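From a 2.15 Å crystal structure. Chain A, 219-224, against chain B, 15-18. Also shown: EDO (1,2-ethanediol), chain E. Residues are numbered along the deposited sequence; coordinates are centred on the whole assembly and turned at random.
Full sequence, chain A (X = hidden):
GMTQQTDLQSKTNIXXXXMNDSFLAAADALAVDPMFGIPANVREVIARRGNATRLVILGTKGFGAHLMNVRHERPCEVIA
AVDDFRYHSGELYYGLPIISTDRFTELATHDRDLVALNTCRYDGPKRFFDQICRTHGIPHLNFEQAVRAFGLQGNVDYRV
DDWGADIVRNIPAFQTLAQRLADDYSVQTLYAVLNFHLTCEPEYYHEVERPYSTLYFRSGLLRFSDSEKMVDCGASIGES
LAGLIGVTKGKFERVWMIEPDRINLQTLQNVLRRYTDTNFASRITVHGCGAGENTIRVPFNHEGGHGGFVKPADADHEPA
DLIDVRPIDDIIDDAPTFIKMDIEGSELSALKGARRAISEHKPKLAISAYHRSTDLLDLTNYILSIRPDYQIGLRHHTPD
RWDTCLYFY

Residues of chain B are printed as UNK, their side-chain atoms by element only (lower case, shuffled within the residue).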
# COMPACT_ATOMS: atom_id res chain seq x y z
N SER A 219 22.41 18.95 -13.41
CA SER A 219 23.40 19.39 -12.42
C SER A 219 23.59 20.89 -12.25
O SER A 219 24.21 21.33 -11.27
CB SER A 219 24.79 18.82 -12.76
OG SER A 219 25.37 19.43 -13.90
N GLY A 220 23.09 21.68 -13.20
CA GLY A 220 23.33 23.10 -13.24
C GLY A 220 24.66 23.45 -13.93
O GLY A 220 25.05 24.60 -13.94
N LEU A 221 25.33 22.47 -14.53
CA LEU A 221 26.66 22.71 -15.11
C LEU A 221 26.84 22.36 -16.57
O LEU A 221 27.69 22.97 -17.24
CB LEU A 221 27.74 21.93 -14.29
CG LEU A 221 27.97 22.37 -12.86
CD1 LEU A 221 28.81 21.35 -12.09
CD2 LEU A 221 28.56 23.75 -12.79
N LEU A 222 26.06 21.39 -17.06
CA LEU A 222 26.14 20.89 -18.44
C LEU A 222 25.01 21.30 -19.38
O LEU A 222 23.87 21.39 -18.99
CB LEU A 222 26.18 19.36 -18.42
CG LEU A 222 27.30 18.69 -17.61
CD1 LEU A 222 27.15 17.22 -17.78
CD2 LEU A 222 28.72 19.12 -17.99
N ARG A 223 25.36 21.52 -20.64
CA ARG A 223 24.43 21.82 -21.70
C ARG A 223 24.35 20.58 -22.62
O ARG A 223 25.37 20.10 -23.11
CB ARG A 223 24.96 22.98 -22.53
CG ARG A 223 23.94 23.64 -23.42
CD ARG A 223 24.60 24.49 -24.52
NE ARG A 223 24.81 23.70 -25.75
CZ ARG A 223 23.85 23.43 -26.65
NH1 ARG A 223 22.60 23.84 -26.47
NH2 ARG A 223 24.13 22.73 -27.74
N PHE A 224 23.14 20.10 -22.88
CA PHE A 224 22.94 19.00 -23.77
C PHE A 224 22.29 19.56 -25.04
O PHE A 224 21.38 20.38 -24.97
CB PHE A 224 22.08 17.93 -23.13
CG PHE A 224 22.68 17.35 -21.88
CD1 PHE A 224 23.59 16.30 -21.95
CD2 PHE A 224 22.37 17.87 -20.65
CE1 PHE A 224 24.17 15.79 -20.82
CE2 PHE A 224 22.95 17.36 -19.50
CZ PHE A 224 23.86 16.31 -19.59
N UNK B 15 21.74 25.81 -21.62
CA UNK B 15 23.05 26.29 -21.03
C UNK B 15 22.87 26.96 -19.64
O UNK B 15 22.75 28.20 -19.53
c UNK B 15 25.27 27.49 -21.53
o UNK B 15 25.74 26.95 -20.49
c UNK B 15 23.81 27.23 -21.99
o UNK B 15 25.96 28.26 -22.23
N UNK B 16 22.98 26.15 -18.56
CA UNK B 16 22.68 26.68 -17.26
C UNK B 16 23.77 27.59 -16.76
O UNK B 16 23.62 28.21 -15.69
c UNK B 16 23.50 24.77 -18.46
c UNK B 16 23.51 24.51 -16.98
c UNK B 16 22.55 25.42 -16.40
N UNK B 17 24.87 27.69 -17.50
CA UNK B 17 25.94 28.57 -17.11
C UNK B 17 25.77 29.97 -17.70
O UNK B 17 26.63 30.83 -17.43
c UNK B 17 27.72 26.81 -16.52
c UNK B 17 27.30 27.95 -17.46
c UNK B 17 29.07 26.33 -16.90
c UNK B 17 27.74 27.21 -15.05
N UNK B 18 24.66 30.20 -18.44
CA UNK B 18 24.35 31.49 -19.08
C UNK B 18 22.85 31.82 -19.00
O UNK B 18 22.22 32.27 -19.96
c UNK B 18 24.80 31.46 -20.54
C1 EDO E . 23.12 31.92 -14.67
O1 EDO E . 23.99 30.91 -15.20
C2 EDO E . 23.80 32.85 -13.68
O2 EDO E . 23.76 34.22 -14.15

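Position 15 of chain B carries four side-chain atoms, two carbons and two oxygens, with both oxygens on the second carbon. This is a short carboxylate. Its first carbon, CB, lies 3.8 Å from CD of Arg A223, so the aliphatic part of the arginine packs on it, and the backbone N of position 15 is 3.6 Å from CG of Arg A223. One carboxylate oxygen accepts a hydrogen bond from the backbone N of position 17 at 3.2 Å, tying the start of the segment into a compact turn. Four atoms ending in a carboxylate identify Asp B15. Although the two residues are oppositely charged, they form no salt bridge here: the guanidinium of Arg A223 extends away from the carboxylate, and the contact between them is one of packing.

Position 16 has three side-chain carbons that close a ring onto its own backbone N, which can only be proline. The ring fits against the backbone of chain A. Its middle carbon lies 3.4 Å from O of Gly A220 and 3.7 Å from N of Leu A221, while the carbon bonded to the ring nitrogen lies 3.4 Å from O of Leu A222. Pro B16 thus offers CG and CD to two carbonyl oxygens, and with no N-H to give, it meets them through carbon alone. On its outward side, its carbonyl O accepts a 2.8 Å hydrogen bond from O1 of the ethanediol.

Position 17 has four side-chain carbons, forked at the second. One terminal methyl carbon is 3.6 Å from O of Leu A221, and the other is 4.2 Å from CD2 of the same residue. A fork at the second carbon, rather than at the first, gives leucine. The CA-to-CB bond of Leu B17 points sideways, yet the end of the side chain comes nearer, bringing CD1 to the carbonyl O and CD2 to the CD2 methyl of Leu A221.

Position 18 has a single side-chain carbon, CB, whose nearest atom in the chain A stretch is CD of Arg A223, 8.0 Å away. One carbon alone identifies Ala B18. Its N donates to O of Asp B15 at 3.0 Å, and it occupies the N-cap position just before a helix.

No hydrogen bond joins the two stretches; 288 Å² is buried by close packing. Pro B16, the most covered residue, sits at the centre, against a chain A backbone whose turn at Gly A220 has a positive phi of 85°, where a CB would jam against the preceding carbonyl. Arg A223 with Asp B15, and Leu A221 with Leu B17, extend the packing beyond the ring.

Chain B (15-18) DPLA
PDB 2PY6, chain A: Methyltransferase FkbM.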